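Local coordinates for protein malonyl-CoA decarboxylase (Rhodopseudomonas palustris, PDB 4KSA) that probably catalyses the decarboxylation of malonyl-CoA to acetyl-CoA and carbon dioxide, and binds magnesium, at residues F77-A82 with A148-L153; K138-V143 with D158-L163; G281-K286 with D420-H425; V288-K293 with Y416-I421. One frame throughout, in Å; residues are numbered along the deposited sequence.

In the fold
Contacts 1 and 2 lie in the helical N-terminal part of the chain; contacts 3 and 4 lie in the sheet-containing part, across the chain's centre. Contacts 1 and 2 have centres 11 Å apart. Their segments alternate along the chain. Helices 71-83 and 132-146 touch through Leu81 with Met139 and Leu78 with Ala142, and helix 154-167 packs against both. Contacts 3 and 4 come later in sequence. Their centres are 9 Å apart, both use helix 284-295, and they share Asp420 and Ile421. Contacts 2 and 3 have centres 27 Å apart. The two pairs thus report on packing within two parts of an alpha-beta protein. Contacts 2 and 3 also reach a second subunit, through a magnesium ion and through Glu52 respectively.

Contact 1 of 4, residues F77-A82 with A148-L153; sequences FLDALA and AAHPQL
Ala82, near the end of helix 71-83, and Leu153, in the turn before helix 154-167, bring their backbones closest here, with CA atoms 5.9 Å apart. The polar half of the contact is centred on Asp79. Its chi1 of -84° puts CG anti to the carbonyl carbon, beside the backbone N. From there OD1 reaches the amide of Gln152. Gln152 NE2 donates to Asp79 OD1 at 2.6 Å, with an N-H...O angle of 154°. The oxygen is met nearly along its C-O axis and lies close to the amide plane of Gln152. The other oxygen, Asp79 OD2, approaches His150 CD2 at 3.3 Å. That pair is a van der Waals contact, with carboxylate and imidazole planes 28° apart. The apolar half belongs to Leu153. Its CD2 methyl comes against the helix between Leu78 CB and Ala82 CB, 4.2 Å from each, and rests near the carbonyl of Leu78. Val156 of helix 154-167 also covers Ala82, and Arg146 of helix 132-146 touches Leu153. The contact therefore packs the turn between helices 132-146 and 154-167 onto the side of helix 71-83. One directional bond holds the carboxylate of partly exposed Asp79 on the turn, while the CD2 methyl of buried Leu153 packs beside it. The amide N-H would be expected to offset part of the negative charge on Asp79.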
loop_
_atom_site.group_PDB
_atom_site.type_symbol
_atom_site.label_atom_id
_atom_site.label_comp_id
_atom_site.label_asym_id
_atom_site.label_seq_id
_atom_site.Cartn_x
_atom_site.Cartn_y
_atom_site.Cartn_z
ATOM N N PHE A 77 -2.805 -40.297 17.343
ATOM C CA PHE A 77 -1.629 -39.499 17.008
ATOM C C PHE A 77 -1.297 -38.469 18.094
ATOM O O PHE A 77 -0.130 -38.296 18.480
ATOM C CB PHE A 77 -1.824 -38.802 15.657
ATOM C CG PHE A 77 -0.743 -37.820 15.334
ATOM C CD1 PHE A 77 -0.995 -36.454 15.362
ATOM C CD2 PHE A 77 0.542 -38.256 15.064
ATOM C CE1 PHE A 77 0.025 -35.533 15.129
ATOM C CE2 PHE A 77 1.576 -37.345 14.830
ATOM C CZ PHE A 77 1.316 -35.978 14.862
ATOM N N LEU A 78 -2.323 -37.784 18.584
ATOM C CA LEU A 78 -2.113 -36.804 19.629
ATOM C C LEU A 78 -1.523 -37.531 20.825
ATOM O O LEU A 78 -0.579 -37.043 21.432
ATOM C CB LEU A 78 -3.430 -36.126 20.008
ATOM C CG LEU A 78 -4.115 -35.279 18.936
ATOM C CD1 LEU A 78 -5.328 -34.564 19.532
ATOM C CD2 LEU A 78 -3.125 -34.262 18.391
ATOM N N ASP A 79 -2.066 -38.705 21.160
ATOM C CA ASP A 79 -1.548 -39.474 22.290
ATOM C C ASP A 79 -0.110 -39.879 22.013
ATOM O O ASP A 79 0.721 -39.886 22.907
ATOM C CB ASP A 79 -2.410 -40.712 22.559
ATOM C CG ASP A 79 -3.632 -40.396 23.431
ATOM O OD1 ASP A 79 -3.476 -39.661 24.427
ATOM O OD2 ASP A 79 -4.745 -40.889 23.139
ATOM N N ALA A 80 0.176 -40.203 20.757
ATOM C CA ALA A 80 1.521 -40.582 20.339
ATOM C C ALA A 80 2.480 -39.417 20.623
ATOM O O ALA A 80 3.648 -39.642 20.956
ATOM C CB ALA A 80 1.539 -40.929 18.840
ATOM N N LEU A 81 1.997 -38.181 20.488
ATOM C CA LEU A 81 2.858 -37.042 20.750
ATOM C C LEU A 81 3.248 -37.048 22.215
ATOM O O LEU A 81 4.332 -36.595 22.573
ATOM C CB LEU A 81 2.171 -35.709 20.410
ATOM C CG LEU A 81 1.781 -35.438 18.947
ATOM C CD1 LEU A 81 0.917 -34.196 18.878
ATOM C CD2 LEU A 81 3.011 -35.288 18.077
ATOM N N ALA A 82 2.375 -37.582 23.062
ATOM C CA ALA A 82 2.659 -37.602 24.489
ATOM C C ALA A 82 3.626 -38.688 24.936
ATOM O O ALA A 82 4.571 -38.395 25.683
ATOM C CB ALA A 82 1.374 -37.700 25.287
ATOM N N ALA A 148 -9.243 -33.479 29.319
ATOM C CA ALA A 148 -10.093 -34.050 30.364
ATOM C C ALA A 148 -10.025 -35.573 30.310
ATOM O O ALA A 148 -9.580 -36.230 31.249
ATOM C CB ALA A 148 -11.517 -33.598 30.177
ATOM N N ALA A 149 -10.466 -36.121 29.188
ATOM C CA ALA A 149 -10.464 -37.556 28.979
ATOM C C ALA A 149 -9.052 -38.109 28.799
ATOM O O ALA A 149 -8.858 -39.321 28.812
ATOM C CB ALA A 149 -11.317 -37.895 27.759
ATOM N N HIS A 150 -8.069 -37.233 28.622
ATOM C CA HIS A 150 -6.697 -37.681 28.434
ATOM C C HIS A 150 -5.736 -36.690 29.060
ATOM O O HIS A 150 -5.076 -35.923 28.378
ATOM C CB HIS A 150 -6.379 -37.821 26.950
ATOM C CG HIS A 150 -7.210 -38.847 26.242
ATOM N ND1 HIS A 150 -8.579 -38.743 26.127
ATOM C CD2 HIS A 150 -6.858 -39.968 25.569
ATOM C CE1 HIS A 150 -9.035 -39.754 25.408
ATOM N NE2 HIS A 150 -8.011 -40.509 25.058
ATOM N N PRO A 151 -5.618 -36.725 30.382
ATOM C CA PRO A 151 -4.738 -35.821 31.124
ATOM C C PRO A 151 -3.252 -35.813 30.749
ATOM O O PRO A 151 -2.520 -34.905 31.148
ATOM C CB PRO A 151 -4.978 -36.240 32.570
ATOM C CG PRO A 151 -5.220 -37.703 32.428
ATOM C CD PRO A 151 -6.160 -37.770 31.263
ATOM N N GLN A 152 -2.802 -36.803 29.986
ATOM C CA GLN A 152 -1.391 -36.866 29.608
ATOM C C GLN A 152 -1.040 -35.892 28.502
ATOM O O GLN A 152 0.126 -35.530 28.338
ATOM C CB GLN A 152 -0.989 -38.283 29.171
ATOM C CG GLN A 152 -2.129 -39.305 29.181
ATOM C CD GLN A 152 -3.029 -39.226 27.956
ATOM O OE1 GLN A 152 -4.249 -39.250 28.077
ATOM N NE2 GLN A 152 -2.424 -39.151 26.770
ATOM N N LEU A 153 -2.050 -35.476 27.743
ATOM C CA LEU A 153 -1.856 -34.538 26.648
ATOM C C LEU A 153 -1.560 -33.129 27.166
ATOM O O LEU A 153 -1.289 -32.224 26.386
ATOM C CB LEU A 153 -3.101 -34.492 25.760
ATOM C CG LEU A 153 -3.448 -35.752 24.972
ATOM C CD1 LEU A 153 -4.726 -35.514 24.182
ATOM C CD2 LEU A 153 -2.295 -36.119 24.044
#

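Contact 2 of 4, residues K138-V143 with D158-L163; sequences KMREAV and DDFVHL. With MG (magnesium ion), chain E.
Arg140, a buried arginine, lays its aliphatic chain against the ring of Phe160 and finds its polar partners outside these two helical segments. Its CB sits 4.0 Å above one face of the ring, offset toward the rim, and CG lies 3.7 Å from Phe160 CB. Chi1 of -162° places Arg140 CG anti to the backbone N, on the side of the opposing helix. The two side chains slide past each other in opposite directions, and the guanidinium passes beyond the ring to Val161 CG2. There Arg140 NE forms a salt bridge with Asp157 OD2, and NH2 bonds to the carbonyls of Gly274 and Ala276. The guanidinium is thus buried with several acceptors, which would favour its charged form. Met139, modelled as selenomethionine, brings its terminal methyl to the edge of the Phe160 ring; their modelled separation is doubtful. Val143 CG1 meets Phe160 CE2 at 4.2 Å. The segment axes are roughly antiparallel (147°), with a closest approach of 10.9 Å, and the phenyl ring bridges much of that gap. Two residues on, His162 points away from helix 132-146, and its NE2 binds a magnesium ion at 2.5 Å, shared with His162 of a second subunit. This helical hairpin packs beside helix 71-83 through Met139 and beside helix 118-126 through Phe160, while Arg140 ties it to the loop between strand 262-270 and helix 284-295.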
loop_
_atom_site.group_PDB
_atom_site.type_symbol
_atom_site.label_atom_id
_atom_site.label_comp_id
_atom_site.label_asym_id
_atom_site.label_seq_id
_atom_site.Cartn_x
_atom_site.Cartn_y
_atom_site.Cartn_z
ATOM N N LYS A 138 -5.512 -25.492 14.924
ATOM C CA LYS A 138 -6.650 -26.397 14.914
ATOM C C LYS A 138 -6.281 -27.656 15.667
ATOM O O LYS A 138 -7.093 -28.197 16.401
ATOM C CB LYS A 138 -7.072 -26.733 13.483
ATOM C CG LYS A 138 -8.450 -26.162 13.088
ATOM C CD LYS A 138 -8.469 -24.618 13.126
ATOM C CE LYS A 138 -7.579 -23.998 12.009
ATOM N NZ LYS A 138 -7.184 -22.556 12.194
HETATM N N MSE A 139 -5.041 -28.100 15.503
HETATM C CA MSE A 139 -4.548 -29.294 16.185
HETATM C C MSE A 139 -4.430 -29.043 17.691
HETATM O O MSE A 139 -4.725 -29.907 18.505
HETATM C CB MSE A 139 -3.187 -29.694 15.605
HETATM C CG MSE A 139 -2.594 -30.997 16.184
HETATM SE SE MSE A 139 -1.030 -31.629 15.196
HETATM C CE MSE A 139 0.322 -31.418 16.535
ATOM N N ARG A 140 -4.005 -27.847 18.061
ATOM C CA ARG A 140 -3.880 -27.530 19.461
ATOM C C ARG A 140 -5.280 -27.478 20.071
ATOM O O ARG A 140 -5.488 -27.824 21.227
ATOM C CB ARG A 140 -3.160 -26.192 19.631
ATOM C CG ARG A 140 -2.600 -25.995 21.026
ATOM C CD ARG A 140 -2.842 -24.589 21.547
ATOM N NE ARG A 140 -2.657 -24.578 22.989
ATOM C CZ ARG A 140 -2.999 -23.584 23.791
ATOM N NH1 ARG A 140 -2.787 -23.698 25.095
ATOM N NH2 ARG A 140 -3.551 -22.487 23.302
ATOM N N GLU A 141 -6.248 -27.041 19.281
ATOM C CA GLU A 141 -7.629 -26.979 19.757
ATOM C C GLU A 141 -8.076 -28.396 20.156
ATOM O O GLU A 141 -8.750 -28.583 21.169
ATOM C CB GLU A 141 -8.533 -26.432 18.654
ATOM C CG GLU A 141 -9.990 -26.326 19.023
ATOM C CD GLU A 141 -10.847 -25.824 17.861
ATOM O OE1 GLU A 141 -12.088 -25.866 17.988
ATOM O OE2 GLU A 141 -10.286 -25.378 16.824
ATOM N N ALA A 142 -7.672 -29.380 19.349
ATOM C CA ALA A 142 -7.984 -30.783 19.577
ATOM C C ALA A 142 -7.362 -31.294 20.868
ATOM O O ALA A 142 -8.038 -31.922 21.678
ATOM C CB ALA A 142 -7.492 -31.619 18.416
ATOM N N VAL A 143 -6.077 -31.034 21.075
ATOM C CA VAL A 143 -5.479 -31.518 22.303
ATOM C C VAL A 143 -6.135 -30.801 23.487
ATOM O O VAL A 143 -6.301 -31.390 24.547
ATOM C CB VAL A 143 -3.921 -31.364 22.310
ATOM C CG1 VAL A 143 -3.459 -30.724 21.036
ATOM C CG2 VAL A 143 -3.460 -30.582 23.528
ATOM N N ASP A 158 1.741 -27.931 26.654
ATOM C CA ASP A 158 2.788 -27.050 27.145
ATOM C C ASP A 158 3.818 -26.754 26.064
ATOM O O ASP A 158 4.399 -25.669 26.038
ATOM C CB ASP A 158 3.481 -27.649 28.378
ATOM C CG ASP A 158 2.644 -27.531 29.649
ATOM O OD1 ASP A 158 3.158 -27.913 30.725
ATOM O OD2 ASP A 158 1.484 -27.066 29.582
ATOM N N ASP A 159 4.045 -27.703 25.167
ATOM C CA ASP A 159 5.013 -27.467 24.108
ATOM C C ASP A 159 4.431 -26.548 23.041
ATOM O O ASP A 159 5.146 -25.730 22.454
ATOM C CB ASP A 159 5.468 -28.795 23.495
ATOM C CG ASP A 159 6.420 -29.553 24.407
ATOM O OD1 ASP A 159 6.384 -30.802 24.414
ATOM O OD2 ASP A 159 7.210 -28.888 25.114
ATOM N N PHE A 160 3.131 -26.680 22.798
ATOM C CA PHE A 160 2.461 -25.841 21.819
ATOM C C PHE A 160 2.522 -24.392 22.271
ATOM O O PHE A 160 2.795 -23.500 21.478
ATOM C CB PHE A 160 0.996 -26.265 21.658
ATOM C CG PHE A 160 0.787 -27.337 20.637
ATOM C CD1 PHE A 160 0.728 -27.022 19.291
ATOM C CD2 PHE A 160 0.653 -28.666 21.018
ATOM C CE1 PHE A 160 0.533 -28.012 18.332
ATOM C CE2 PHE A 160 0.459 -29.659 20.068
ATOM C CZ PHE A 160 0.397 -29.324 18.724
ATOM N N VAL A 161 2.263 -24.169 23.553
ATOM C CA VAL A 161 2.277 -22.830 24.114
ATOM C C VAL A 161 3.675 -22.211 24.026
ATOM O O VAL A 161 3.805 -21.026 23.750
ATOM C CB VAL A 161 1.771 -22.842 25.585
ATOM C CG1 VAL A 161 1.898 -21.453 26.216
ATOM C CG2 VAL A 161 0.316 -23.278 25.620
ATOM N N HIS A 162 4.722 -22.996 24.231
ATOM C CA HIS A 162 6.055 -22.426 24.140
ATOM C C HIS A 162 6.328 -21.900 22.727
ATOM O O HIS A 162 6.877 -20.815 22.565
ATOM C CB HIS A 162 7.124 -23.456 24.527
ATOM C CG HIS A 162 8.528 -22.935 24.427
ATOM N ND1 HIS A 162 9.013 -21.936 25.246
ATOM C CD2 HIS A 162 9.538 -23.246 23.577
ATOM C CE1 HIS A 162 10.260 -21.655 24.906
ATOM N NE2 HIS A 162 10.601 -22.436 23.896
ATOM N N LEU A 163 5.943 -22.661 21.710
ATOM C CA LEU A 163 6.177 -22.236 20.329
ATOM C C LEU A 163 5.221 -21.125 19.867
ATOM O O LEU A 163 5.684 -20.123 19.307
ATOM C CB LEU A 163 6.111 -23.442 19.384
ATOM C CG LEU A 163 7.123 -24.548 19.736
ATOM C CD1 LEU A 163 6.790 -25.846 19.011
ATOM C CD2 LEU A 163 8.526 -24.077 19.393
HETATM MG MG MG E . 12.981 -22.671 23.323
#

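Contact 3 of 4, residues G281-K286 with D420-H425; sequences GNFLIK and DIEANH
Phe283 and His425 form the tight part of this contact. The edge of the phenyl ring points at a face of the imidazole in a T-shaped pair, with centroids 4.8 Å apart and planes at 63°. Phenyl CZ does the touching, 3.5 Å from His425 CD2. Asn282 also packs on the imidazole, its CG 3.5 Å from His425 CE1. Along the adjoining CD1-CE1 side of the phenyl rim, Ile421 CG2 lies near the ring plane, 3.7 Å from Phe283 CD1. Both imidazole nitrogens are bonded: ND1 to the carbonyl of Gly385, NE2 to the backbone N of Glu52 of a second subunit. The carboxylate of that Glu52 also takes a bond from Asn282 ND2. Helix 284-295 is the helix of a beta-alpha-beta crossover from strand 262-270 to the parallel strand 301-304, consistent with the acetyltransferase-like fold of this family; the contact sets its first turn against helix 421-431. The opposite end is looser. Lys286 CG still packs on Ile421 CG2 at 3.9 Å, but Lys286 NZ and Glu422 OE2 make a long salt bridge of 3.7 Å. Glu422 is exposed to solvent, and its CG is 4.0 Å from Phe283 CE1.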
loop_
_atom_site.group_PDB
_atom_site.type_symbol
_atom_site.label_atom_id
_atom_site.label_comp_id
_atom_site.label_asym_id
_atom_site.label_seq_id
_atom_site.Cartn_x
_atom_site.Cartn_y
_atom_site.Cartn_z
ATOM N N GLY A 281 -0.661 -9.309 24.793
ATOM C CA GLY A 281 -0.374 -8.055 25.442
ATOM C C GLY A 281 -1.542 -7.635 26.309
ATOM O O GLY A 281 -2.679 -8.098 26.158
ATOM N N ASN A 282 -1.253 -6.716 27.215
ATOM C CA ASN A 282 -2.251 -6.222 28.130
ATOM C C ASN A 282 -2.846 -4.908 27.685
ATOM O O ASN A 282 -3.864 -4.462 28.215
ATOM C CB ASN A 282 -1.611 -6.107 29.495
ATOM C CG ASN A 282 -1.238 -7.465 30.048
ATOM O OD1 ASN A 282 -2.098 -8.204 30.514
ATOM N ND2 ASN A 282 0.043 -7.816 29.967
ATOM N N PHE A 283 -2.239 -4.308 26.673
ATOM C CA PHE A 283 -2.714 -3.020 26.206
ATOM C C PHE A 283 -3.483 -3.077 24.904
ATOM O O PHE A 283 -3.266 -2.284 23.991
ATOM C CB PHE A 283 -1.529 -2.074 26.133
ATOM C CG PHE A 283 -0.841 -1.920 27.444
ATOM C CD1 PHE A 283 -1.415 -1.153 28.452
ATOM C CD2 PHE A 283 0.337 -2.595 27.709
ATOM C CE1 PHE A 283 -0.821 -1.061 29.714
ATOM C CE2 PHE A 283 0.948 -2.513 28.971
ATOM C CZ PHE A 283 0.368 -1.746 29.976
ATOM N N LEU A 284 -4.413 -4.019 24.845
ATOM C CA LEU A 284 -5.238 -4.186 23.669
ATOM C C LEU A 284 -6.309 -3.124 23.612
ATOM O O LEU A 284 -6.430 -2.418 22.619
ATOM C CB LEU A 284 -5.893 -5.571 23.658
ATOM C CG LEU A 284 -5.002 -6.812 23.598
ATOM C CD1 LEU A 284 -5.922 -7.974 23.307
ATOM C CD2 LEU A 284 -3.930 -6.702 22.504
ATOM N N ILE A 285 -7.094 -3.008 24.674
ATOM C CA ILE A 285 -8.160 -2.016 24.703
ATOM C C ILE A 285 -7.586 -0.598 24.559
ATOM O O ILE A 285 -8.219 0.304 24.003
ATOM C CB ILE A 285 -8.977 -2.162 25.996
ATOM C CG1 ILE A 285 -9.544 -3.588 26.071
ATOM C CG2 ILE A 285 -10.108 -1.124 26.036
ATOM C CD1 ILE A 285 -10.579 -3.886 25.018
ATOM N N LYS A 286 -6.367 -0.418 25.040
ATOM C CA LYS A 286 -5.696 0.862 24.931
ATOM C C LYS A 286 -5.714 1.270 23.455
ATOM O O LYS A 286 -6.160 2.362 23.090
ATOM C CB LYS A 286 -4.258 0.721 25.407
ATOM C CG LYS A 286 -3.728 1.899 26.158
ATOM C CD LYS A 286 -3.375 3.044 25.253
ATOM C CE LYS A 286 -2.513 4.018 26.026
ATOM N NZ LYS A 286 -1.372 3.307 26.676
ATOM N N ASP A 420 -4.693 6.592 32.872
ATOM C CA ASP A 420 -4.280 5.738 33.973
ATOM C C ASP A 420 -4.215 4.255 33.609
ATOM O O ASP A 420 -3.957 3.419 34.478
ATOM C CB ASP A 420 -5.195 5.947 35.183
ATOM C CG ASP A 420 -6.541 6.524 34.803
ATOM O OD1 ASP A 420 -6.595 7.705 34.401
ATOM O OD2 ASP A 420 -7.548 5.797 34.907
ATOM N N ILE A 421 -4.438 3.932 32.332
ATOM C CA ILE A 421 -4.376 2.545 31.881
ATOM C C ILE A 421 -3.076 1.919 32.369
ATOM O O ILE A 421 -3.080 0.878 33.022
ATOM C CB ILE A 421 -4.394 2.428 30.347
ATOM C CG1 ILE A 421 -5.772 2.791 29.795
ATOM C CG2 ILE A 421 -4.012 1.013 29.934
ATOM C CD1 ILE A 421 -6.848 1.838 30.206
ATOM N N GLU A 422 -1.956 2.559 32.060
ATOM C CA GLU A 422 -0.667 2.028 32.477
ATOM C C GLU A 422 -0.533 1.978 33.983
ATOM O O GLU A 422 -0.044 0.992 34.533
ATOM C CB GLU A 422 0.470 2.849 31.872
ATOM C CG GLU A 422 0.634 2.603 30.380
ATOM C CD GLU A 422 1.840 3.303 29.797
ATOM O OE1 GLU A 422 2.924 3.234 30.424
ATOM O OE2 GLU A 422 1.700 3.911 28.710
ATOM N N ALA A 423 -0.977 3.039 34.648
ATOM C CA ALA A 423 -0.908 3.108 36.103
ATOM C C ALA A 423 -1.610 1.897 36.744
ATOM O O ALA A 423 -1.014 1.151 37.542
ATOM C CB ALA A 423 -1.547 4.412 36.589
ATOM N N ASN A 424 -2.876 1.705 36.385
ATOM C CA ASN A 424 -3.653 0.603 36.925
ATOM C C ASN A 424 -3.057 -0.763 36.593
ATOM O O ASN A 424 -2.961 -1.629 37.471
ATOM C CB ASN A 424 -5.091 0.691 36.426
ATOM C CG ASN A 424 -5.795 1.923 36.936
ATOM O OD1 ASN A 424 -5.389 2.507 37.945
ATOM N ND2 ASN A 424 -6.861 2.323 36.256
ATOM N N HIS A 425 -2.654 -0.955 35.336
ATOM C CA HIS A 425 -2.064 -2.218 34.932
ATOM C C HIS A 425 -0.883 -2.537 35.826
ATOM O O HIS A 425 -0.789 -3.642 36.353
ATOM C CB HIS A 425 -1.583 -2.173 33.476
ATOM C CG HIS A 425 -0.694 -3.323 33.105
ATOM N ND1 HIS A 425 -1.181 -4.582 32.831
ATOM C CD2 HIS A 425 0.657 -3.423 33.059
ATOM C CE1 HIS A 425 -0.167 -5.409 32.637
ATOM N NE2 HIS A 425 0.959 -4.731 32.773
#

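Contact 4 of 4, residues V288-K293 with Y416-I421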
loop_
_atom_site.group_PDB
_atom_site.type_symbol
_atom_site.label_atom_id
_atom_site.label_comp_id
_atom_site.label_asym_id
_atom_site.label_seq_id
_atom_site.Cartn_x
_atom_site.Cartn_y
_atom_site.Cartn_z
ATOM N N VAL A 288 -7.596 0.158 20.962
ATOM C CA VAL A 288 -8.939 0.384 20.446
ATOM C C VAL A 288 -9.471 1.738 20.896
ATOM O O VAL A 288 -10.218 2.387 20.165
ATOM C CB VAL A 288 -9.922 -0.716 20.909
ATOM C CG1 VAL A 288 -11.330 -0.429 20.395
ATOM C CG2 VAL A 288 -9.443 -2.070 20.413
ATOM N N VAL A 289 -9.087 2.179 22.091
ATOM C CA VAL A 289 -9.569 3.471 22.581
ATOM C C VAL A 289 -8.882 4.610 21.849
ATOM O O VAL A 289 -9.546 5.535 21.375
ATOM C CB VAL A 289 -9.355 3.648 24.115
ATOM C CG1 VAL A 289 -9.415 5.120 24.475
ATOM C CG2 VAL A 289 -10.445 2.908 24.886
ATOM N N GLU A 290 -7.554 4.537 21.754
ATOM C CA GLU A 290 -6.789 5.571 21.065
ATOM C C GLU A 290 -7.292 5.674 19.630
ATOM O O GLU A 290 -7.284 6.757 19.045
ATOM C CB GLU A 290 -5.290 5.250 21.102
ATOM C CG GLU A 290 -4.768 5.143 22.539
ATOM C CD GLU A 290 -3.250 4.963 22.667
ATOM O OE1 GLU A 290 -2.699 3.976 22.121
ATOM O OE2 GLU A 290 -2.610 5.811 23.334
ATOM N N GLU A 291 -7.759 4.562 19.068
ATOM C CA GLU A 291 -8.270 4.587 17.703
ATOM C C GLU A 291 -9.581 5.357 17.614
ATOM O O GLU A 291 -9.707 6.281 16.816
ATOM C CB GLU A 291 -8.469 3.168 17.165
ATOM C CG GLU A 291 -9.414 3.087 15.954
ATOM C CD GLU A 291 -8.918 3.850 14.720
ATOM O OE1 GLU A 291 -9.744 4.093 13.803
ATOM O OE2 GLU A 291 -7.710 4.191 14.659
ATOM N N ILE A 292 -10.556 4.975 18.429
ATOM C CA ILE A 292 -11.846 5.650 18.423
ATOM C C ILE A 292 -11.643 7.148 18.658
ATOM O O ILE A 292 -12.214 7.977 17.951
ATOM C CB ILE A 292 -12.793 5.068 19.519
ATOM C CG1 ILE A 292 -13.082 3.599 19.215
ATOM C CG2 ILE A 292 -14.100 5.832 19.557
ATOM C CD1 ILE A 292 -13.907 2.883 20.269
ATOM N N LYS A 293 -10.807 7.490 19.631
ATOM C CA LYS A 293 -10.572 8.886 19.949
ATOM C C LYS A 293 -10.079 9.704 18.764
ATOM O O LYS A 293 -10.555 10.817 18.530
ATOM C CB LYS A 293 -9.578 9.011 21.104
ATOM C CG LYS A 293 -9.405 10.436 21.604
ATOM C CD LYS A 293 -8.360 10.520 22.708
ATOM C CE LYS A 293 -7.002 10.030 22.218
ATOM N NZ LYS A 293 -5.900 10.422 23.145
ATOM N N TYR A 416 -12.309 2.803 31.337
ATOM C CA TYR A 416 -11.011 2.967 30.698
ATOM C C TYR A 416 -10.726 4.446 30.580
ATOM O O TYR A 416 -11.460 5.188 29.921
ATOM C CB TYR A 416 -10.978 2.321 29.303
ATOM C CG TYR A 416 -10.800 0.817 29.309
ATOM C CD1 TYR A 416 -11.901 -0.036 29.246
ATOM C CD2 TYR A 416 -9.527 0.240 29.399
ATOM C CE1 TYR A 416 -11.744 -1.431 29.276
ATOM C CE2 TYR A 416 -9.359 -1.159 29.433
ATOM C CZ TYR A 416 -10.478 -1.979 29.374
ATOM O OH TYR A 416 -10.349 -3.339 29.445
ATOM N N ALA A 417 -9.667 4.870 31.253
ATOM C CA ALA A 417 -9.254 6.263 31.238
ATOM C C ALA A 417 -7.882 6.285 30.607
ATOM O O ALA A 417 -6.897 5.858 31.218
ATOM C CB ALA A 417 -9.186 6.812 32.650
ATOM N N LEU A 418 -7.838 6.781 29.377
ATOM C CA LEU A 418 -6.614 6.854 28.600
ATOM C C LEU A 418 -5.526 7.710 29.248
ATOM O O LEU A 418 -4.762 8.378 28.554
ATOM C CB LEU A 418 -6.960 7.375 27.205
ATOM C CG LEU A 418 -5.889 7.410 26.122
ATOM C CD1 LEU A 418 -5.074 6.129 26.125
ATOM C CD2 LEU A 418 -6.584 7.620 24.781
ATOM N N GLY A 419 -5.468 7.681 30.577
ATOM C CA GLY A 419 -4.474 8.433 31.319
ATOM C C GLY A 419 -3.942 7.619 32.489
ATOM O O GLY A 419 -2.876 7.911 33.046
ATOM N N ASP A 420 -4.693 6.592 32.872
ATOM C CA ASP A 420 -4.280 5.738 33.973
ATOM C C ASP A 420 -4.215 4.255 33.609
ATOM O O ASP A 420 -3.957 3.419 34.478
ATOM C CB ASP A 420 -5.195 5.947 35.183
ATOM C CG ASP A 420 -6.541 6.524 34.803
ATOM O OD1 ASP A 420 -6.595 7.705 34.401
ATOM O OD2 ASP A 420 -7.548 5.797 34.907
ATOM N N ILE A 421 -4.438 3.932 32.332
ATOM C CA ILE A 421 -4.376 2.545 31.881
ATOM C C ILE A 421 -3.076 1.919 32.369
ATOM O O ILE A 421 -3.080 0.878 33.022
ATOM C CB ILE A 421 -4.394 2.428 30.347
ATOM C CG1 ILE A 421 -5.772 2.791 29.795
ATOM C CG2 ILE A 421 -4.012 1.013 29.934
ATOM C CD1 ILE A 421 -6.848 1.838 30.206
#
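Leu418 and Lys293 both carry CG anti to the backbone N, at a chi1 of -173° in each, which sends the two chains toward each other across the gap. Lys293 then bends at chi3, 60°, and this turn puts CE beside the leucine, 3.5 Å from Leu418 CD2. The two side chains cross obliquely. The same methyl, Leu418 CD2, meets Val289 CG1 at 3.8 Å, where the side chains slide past each other in opposite directions. Leu418 CD1 faces Glu290 CG at 3.7 Å, with the glutamate chain crossing the leucine at about a right angle. Leu418 thus rests on a helix face made by Val289, Glu290 and Lys293. Deeper in, Val289 CG2 comes within 4.5 Å of Tyr416 CB. Tyr416 bonds through its backbone to Phe302 of strand 301-304, and through its OH to His383 ND1. The contact joins helix 284-295 to the turn leading to helix 421-431. Its chemistry is mostly apolar, although Lys293 NZ and Glu290 OE2 also border the Leu418 methyls. Lys293 is an exposed residue, yet its NZ as well as its CE lies against Leu418 CD2, and this is packing with no polar bond between the two.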